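Local coordinates for protein glucose-6-phosphate 1-dehydrogenase (Kluyveromyces lactis, PDB 7E6I) that oxidises D-glucose 6-phosphate with NADP+ to 6-phosphogluconolactone, the first step of the oxidative pentose phosphate pathway, at residues L119-L124 / S417-A422; I128-C133 / A170-E175. All blocks are in the same frame, centred on the assembly; numbering follows the deposited sequence.

In the fold
Both interactions involve the Rossmann-type coenzyme domain, and their centres lie about 15 Å apart. The chain passes through 119-124, then 128-133, then 170-175, and only much later reaches 417-422. Interaction 1 is therefore the longer closure, tying sheet strand 117-122 to helix 414-423 of the C-terminal part, whereas interaction 2 joins helix 126-139 to the loop before strand 178-181. Strand 117-122 is followed, after a short turn, by helix 126-139. Its side chains alternate, with Leu-119 and Tyr-121 serving interaction 1 while Leu-122 turns to the other face of the sheet, where its CD2 lies 3.7 Å from Cys-133 SG of interaction 2. One strand thus links the interface with the C-terminal part to the packing within the coenzyme domain.

Interaction 1: residues L119-L124 / S417-A422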
loop_
_atom_site.group_PDB
_atom_site.type_symbol
_atom_site.label_atom_id
_atom_site.label_comp_id
_atom_site.label_asym_id
_atom_site.label_seq_id
_atom_site.Cartn_x
_atom_site.Cartn_y
_atom_site.Cartn_z
ATOM N N LEU A 119 2.828 -21.720 3.140
ATOM C CA LEU A 119 2.488 -20.397 2.639
ATOM C C LEU A 119 2.436 -20.463 1.115
ATOM O O LEU A 119 3.373 -20.953 0.477
ATOM C CB LEU A 119 3.505 -19.346 3.110
ATOM C CG LEU A 119 3.268 -17.870 2.733
ATOM C CD1 LEU A 119 2.003 -17.352 3.404
ATOM C CD2 LEU A 119 4.466 -16.965 3.086
ATOM N N PHE A 120 1.331 -20.001 0.540
ATOM C CA PHE A 120 1.173 -19.884 -0.906
ATOM C C PHE A 120 1.137 -18.408 -1.273
ATOM O O PHE A 120 0.173 -17.708 -0.945
ATOM C CB PHE A 120 -0.100 -20.588 -1.366
ATOM C CG PHE A 120 -0.108 -22.054 -1.086
ATOM C CD1 PHE A 120 0.576 -22.937 -1.911
ATOM C CD2 PHE A 120 -0.778 -22.554 0.018
ATOM C CE1 PHE A 120 0.578 -24.297 -1.647
ATOM C CE2 PHE A 120 -0.780 -23.915 0.287
ATOM C CZ PHE A 120 -0.098 -24.786 -0.541
ATOM N N TYR A 121 2.182 -17.934 -1.945
ATOM C CA TYR A 121 2.214 -16.566 -2.459
ATOM C C TYR A 121 1.728 -16.573 -3.905
ATOM O O TYR A 121 2.360 -17.188 -4.770
ATOM C CB TYR A 121 3.624 -15.973 -2.364
ATOM C CG TYR A 121 3.645 -14.469 -2.490
ATOM C CD1 TYR A 121 3.206 -13.837 -3.659
ATOM C CD2 TYR A 121 4.081 -13.672 -1.433
ATOM C CE1 TYR A 121 3.206 -12.459 -3.772
ATOM C CE2 TYR A 121 4.085 -12.289 -1.536
ATOM C CZ TYR A 121 3.651 -11.684 -2.701
ATOM O OH TYR A 121 3.657 -10.305 -2.797
ATOM N N LEU A 122 0.632 -15.862 -4.177
ATOM C CA LEU A 122 -0.019 -15.922 -5.491
ATOM C C LEU A 122 0.333 -14.680 -6.312
ATOM O O LEU A 122 -0.441 -13.729 -6.422
ATOM C CB LEU A 122 -1.530 -16.075 -5.327
ATOM C CG LEU A 122 -2.136 -17.470 -5.180
ATOM C CD1 LEU A 122 -1.397 -18.304 -4.161
ATOM C CD2 LEU A 122 -3.596 -17.349 -4.804
ATOM N N ALA A 123 1.520 -14.701 -6.925
ATOM C CA ALA A 123 2.006 -13.558 -7.704
ATOM C C ALA A 123 1.358 -13.539 -9.090
ATOM O O ALA A 123 2.014 -13.627 -10.126
ATOM C CB ALA A 123 3.521 -13.598 -7.808
ATOM N N LEU A 124 0.041 -13.411 -9.094
ATOM C CA LEU A 124 -0.764 -13.606 -10.289
ATOM C C LEU A 124 -1.855 -12.559 -10.312
ATOM O O LEU A 124 -2.197 -11.985 -9.268
ATOM C CB LEU A 124 -1.385 -15.014 -10.309
ATOM C CG LEU A 124 -0.420 -16.198 -10.400
ATOM C CD1 LEU A 124 -1.091 -17.483 -9.981
ATOM C CD2 LEU A 124 0.100 -16.310 -11.820
ATOM N N SER A 417 8.766 -6.934 4.994
ATOM C CA SER A 417 7.982 -6.788 6.210
ATOM C C SER A 417 6.690 -7.588 6.127
ATOM O O SER A 417 6.280 -8.235 7.102
ATOM C CB SER A 417 7.691 -5.303 6.449
ATOM O OG SER A 417 6.747 -5.103 7.491
ATOM N N LEU A 418 6.050 -7.576 4.955
ATOM C CA LEU A 418 4.719 -8.154 4.837
ATOM C C LEU A 418 4.770 -9.676 4.830
ATOM O O LEU A 418 3.926 -10.333 5.451
ATOM C CB LEU A 418 4.034 -7.623 3.581
ATOM C CG LEU A 418 3.441 -6.224 3.750
ATOM C CD1 LEU A 418 2.941 -5.667 2.426
ATOM C CD2 LEU A 418 2.337 -6.238 4.789
ATOM N N ILE A 419 5.740 -10.258 4.124
ATOM C CA ILE A 419 5.874 -11.711 4.121
ATOM C C ILE A 419 6.195 -12.211 5.523
ATOM O O ILE A 419 5.606 -13.191 6.005
ATOM C CB ILE A 419 6.945 -12.146 3.103
ATOM C CG1 ILE A 419 6.412 -11.996 1.680
ATOM C CG2 ILE A 419 7.378 -13.582 3.359
ATOM C CD1 ILE A 419 7.464 -12.166 0.616
ATOM N N ARG A 420 7.134 -11.541 6.197
ATOM C CA ARG A 420 7.383 -11.817 7.606
ATOM C C ARG A 420 6.086 -11.868 8.405
ATOM O O ARG A 420 5.818 -12.850 9.113
ATOM C CB ARG A 420 8.314 -10.759 8.183
ATOM C CG ARG A 420 8.636 -11.003 9.643
ATOM C CD ARG A 420 9.636 -12.115 9.742
ATOM N NE ARG A 420 9.652 -12.824 11.024
ATOM C CZ ARG A 420 9.952 -12.280 12.200
ATOM N NH1 ARG A 420 10.255 -10.986 12.303
ATOM N NH2 ARG A 420 9.945 -13.042 13.284
ATOM N N ASP A 421 5.261 -10.816 8.292
ATOM C CA ASP A 421 4.026 -10.753 9.074
ATOM C C ASP A 421 3.113 -11.931 8.765
ATOM O O ASP A 421 2.453 -12.477 9.665
ATOM C CB ASP A 421 3.292 -9.444 8.802
ATOM C CG ASP A 421 3.947 -8.253 9.463
ATOM O OD1 ASP A 421 4.991 -8.439 10.131
ATOM O OD2 ASP A 421 3.414 -7.127 9.308
ATOM N N ALA A 422 3.044 -12.320 7.487
ATOM C CA ALA A 422 2.266 -13.490 7.097
ATOM C C ALA A 422 2.819 -14.756 7.747
ATOM O O ALA A 422 2.062 -15.573 8.289
ATOM C CB ALA A 422 2.249 -13.612 5.574
#
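Where the Rossmann-type sheet of the coenzyme domain meets the C-terminal part of the enzyme, Leu-119 and Tyr-121 on strand 117-122 pack against Ile-419 and Ala-422 on helix 414-423. The short strand and helix segments run at 145° to each other, roughly antiparallel, with their axes 10.9 Å apart at closest approach, and all four touching residues are buried. Alternation along the strand brings Leu-119 and Tyr-121 out on the same face, toward the helix.

Ile-419 is the residue that reaches both. With CG1 anti to its carbonyl carbon (chi1 -74°) and the chain extended beyond, its longer branch crosses the tyrosine side chain at about a right angle, and CG1 comes to the ring's edge, near its plane, 4.0 Å from Tyr-121 CE2. The other branch faces the leucine more loosely. Leu-32 of helix 19-34 also touches Ile-419, and Thr-25 of that helix touches Tyr-121, so both partners lie against the helix that follows the first strand of the sheet. The tyrosine hydroxyl makes a weak hydrogen bond to Glu-152 OE1, and the side chain of Tyr-121 is about 5 Å from that of Leu-20, which probably binds NADP+. One helical turn beyond Ile-419, the contact finishes with two methyl groups, Leu-119 CD1 and Ala-422 CB, 4.3 Å apart.

Interaction 2: residues I128-C133 / A170-E175; sequences IFIDVC and APLFSE
Cys-133, on helix 126-139, takes the central place in this contact, with Leu-172 and Phe-173, in the loop between helix 159-169 and strand 178-181, both reaching it. The leucine brings up one methyl group: its CD1 lies 3.8 Å from Cys-133 CB. The same CD1 extends to Ile-130, one turn back along the helix, where it meets the isoleucine CD1 at 4.5 Å. Phe-173 offers its CE2 corner. Cys-133 CB sits in the plane of the ring, at its edge, 4.0 Å from CE2, while the carbonyl O of Cys-133 approaches the same carbon obliquely at 3.6 Å. The cysteine sulfur adds a sulfur-aromatic contact: SG is 5.2 Å from the centroid of the Phe-173 ring and 67° off its normal, nearest to CE2 and CD2. The sulfur is placed there by a chi1 of -78°, which sets it anti to the carbonyl carbon of Cys-133.

In the next shell, Phe-173 also rests on Leu-136 of the same helix and on Val-149 of strand 146-152. Cutting Phe-173 back to an alanine would probably leave Cys-133 SG without its aromatic neighbour and open a gap between helix 126-139 and Val-149 of the sheet. Leu-165 and Lys-168 of helix 159-169 touch Ile-130, and Leu-169 touches Cys-133. Past the contact the loop is anchored by the salt bridge of Glu-175 OE2 with Arg-180 NH2.

Helix 126-139 joins strands 117-122 and 146-152, and helix 159-169 leads from there to strand 178-181, so the loop returning to strand 178-181 packs on helix 126-139, the helix of the crossover before, as in the successive beta-alpha-beta crossovers of a Rossmann fold.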
loop_
_atom_site.group_PDB
_atom_site.type_symbol
_atom_site.label_atom_id
_atom_site.label_comp_id
_atom_site.label_asym_id
_atom_site.label_seq_id
_atom_site.Cartn_x
_atom_site.Cartn_y
_atom_site.Cartn_z
ATOM N N ILE A 128 -6.573 -15.321 -12.358
ATOM C CA ILE A 128 -5.962 -16.620 -12.133
ATOM C C ILE A 128 -5.983 -17.045 -10.653
ATOM O O ILE A 128 -5.933 -18.257 -10.384
ATOM C CB ILE A 128 -4.535 -16.649 -12.730
ATOM C CG1 ILE A 128 -4.637 -16.324 -14.230
ATOM C CG2 ILE A 128 -3.883 -18.016 -12.626
ATOM C CD1 ILE A 128 -3.476 -15.565 -14.836
ATOM N N PHE A 129 -6.140 -16.102 -9.699
ATOM C CA PHE A 129 -6.379 -16.428 -8.285
ATOM C C PHE A 129 -7.387 -17.528 -8.121
ATOM O O PHE A 129 -7.140 -18.519 -7.429
ATOM C CB PHE A 129 -7.000 -15.289 -7.456
ATOM C CG PHE A 129 -6.160 -14.124 -7.248
ATOM C CD1 PHE A 129 -4.842 -14.116 -7.621
ATOM C CD2 PHE A 129 -6.727 -12.992 -6.695
ATOM C CE1 PHE A 129 -4.095 -12.989 -7.441
ATOM C CE2 PHE A 129 -5.993 -11.858 -6.528
ATOM C CZ PHE A 129 -4.666 -11.853 -6.895
ATOM N N ILE A 130 -8.594 -17.267 -8.638
ATOM C CA ILE A 130 -9.735 -18.107 -8.303
ATOM C C ILE A 130 -9.506 -19.525 -8.802
ATOM O O ILE A 130 -9.853 -20.502 -8.120
ATOM C CB ILE A 130 -11.036 -17.497 -8.858
ATOM C CG1 ILE A 130 -11.518 -16.380 -7.954
ATOM C CG2 ILE A 130 -12.137 -18.524 -8.872
ATOM C CD1 ILE A 130 -11.673 -16.797 -6.504
ATOM N N ASP A 131 -8.896 -19.669 -9.978
ATOM C CA ASP A 131 -8.550 -21.004 -10.427
ATOM C C ASP A 131 -7.563 -21.645 -9.466
ATOM O O ASP A 131 -7.811 -22.744 -8.961
ATOM C CB ASP A 131 -8.002 -20.964 -11.856
ATOM C CG ASP A 131 -9.052 -20.527 -12.867
ATOM O OD1 ASP A 131 -10.232 -20.429 -12.467
ATOM O OD2 ASP A 131 -8.712 -20.276 -14.053
ATOM N N VAL A 132 -6.459 -20.956 -9.163
ATOM C CA VAL A 132 -5.445 -21.545 -8.288
ATOM C C VAL A 132 -6.010 -21.809 -6.901
ATOM O O VAL A 132 -5.720 -22.840 -6.281
ATOM C CB VAL A 132 -4.199 -20.649 -8.218
ATOM C CG1 VAL A 132 -3.151 -21.281 -7.291
ATOM C CG2 VAL A 132 -3.646 -20.417 -9.614
ATOM N N CYS A 133 -6.819 -20.887 -6.384
ATOM C CA CYS A 133 -7.397 -21.093 -5.058
ATOM C C CYS A 133 -8.292 -22.326 -5.039
ATOM O O CYS A 133 -8.191 -23.159 -4.131
ATOM C CB CYS A 133 -8.157 -19.845 -4.614
ATOM S SG CYS A 133 -7.041 -18.526 -4.026
ATOM N N ALA A 170 -14.492 -16.675 -0.802
ATOM C CA ALA A 170 -14.908 -16.973 0.568
ATOM C C ALA A 170 -15.165 -18.452 0.857
ATOM O O ALA A 170 -14.787 -18.909 1.952
ATOM C CB ALA A 170 -16.159 -16.149 0.903
ATOM N N PRO A 171 -15.818 -19.236 -0.017
ATOM C CA PRO A 171 -15.971 -20.671 0.279
ATOM C C PRO A 171 -14.679 -21.444 0.173
ATOM O O PRO A 171 -14.631 -22.601 0.601
ATOM C CB PRO A 171 -16.986 -21.145 -0.767
ATOM C CG PRO A 171 -17.694 -19.901 -1.199
ATOM C CD PRO A 171 -16.620 -18.855 -1.193
ATOM N N LEU A 172 -13.624 -20.852 -0.371
ATOM C CA LEU A 172 -12.363 -21.557 -0.510
ATOM C C LEU A 172 -11.426 -21.311 0.657
ATOM O O LEU A 172 -10.859 -22.266 1.190
ATOM C CB LEU A 172 -11.670 -21.161 -1.822
ATOM C CG LEU A 172 -12.581 -21.162 -3.050
ATOM C CD1 LEU A 172 -11.859 -20.703 -4.321
ATOM C CD2 LEU A 172 -13.152 -22.556 -3.228
ATOM N N PHE A 173 -11.242 -20.052 1.057
ATOM C CA PHE A 173 -10.307 -19.706 2.117
ATOM C C PHE A 173 -10.927 -18.654 3.019
ATOM O O PHE A 173 -11.467 -17.656 2.533
ATOM C CB PHE A 173 -8.989 -19.202 1.537
ATOM C CG PHE A 173 -8.181 -20.272 0.905
ATOM C CD1 PHE A 173 -7.497 -21.196 1.695
ATOM C CD2 PHE A 173 -8.126 -20.390 -0.478
ATOM C CE1 PHE A 173 -6.747 -22.203 1.122
ATOM C CE2 PHE A 173 -7.378 -21.406 -1.070
ATOM C CZ PHE A 173 -6.686 -22.313 -0.273
ATOM N N SER A 174 -10.849 -18.883 4.324
ATOM C CA SER A 174 -11.387 -17.950 5.299
ATOM C C SER A 174 -10.476 -16.732 5.462
ATOM O O SER A 174 -9.321 -16.709 5.018
ATOM C CB SER A 174 -11.543 -18.642 6.637
ATOM O OG SER A 174 -10.251 -18.887 7.153
ATOM N N GLU A 175 -11.014 -15.712 6.137
ATOM C CA GLU A 175 -10.238 -14.515 6.426
ATOM C C GLU A 175 -8.968 -14.847 7.192
ATOM O O GLU A 175 -7.944 -14.181 7.009
ATOM C CB GLU A 175 -11.096 -13.510 7.200
ATOM C CG GLU A 175 -12.201 -12.880 6.354
ATOM C CD GLU A 175 -11.661 -12.196 5.099
ATOM O OE1 GLU A 175 -10.770 -11.321 5.229
ATOM O OE2 GLU A 175 -12.125 -12.533 3.980
#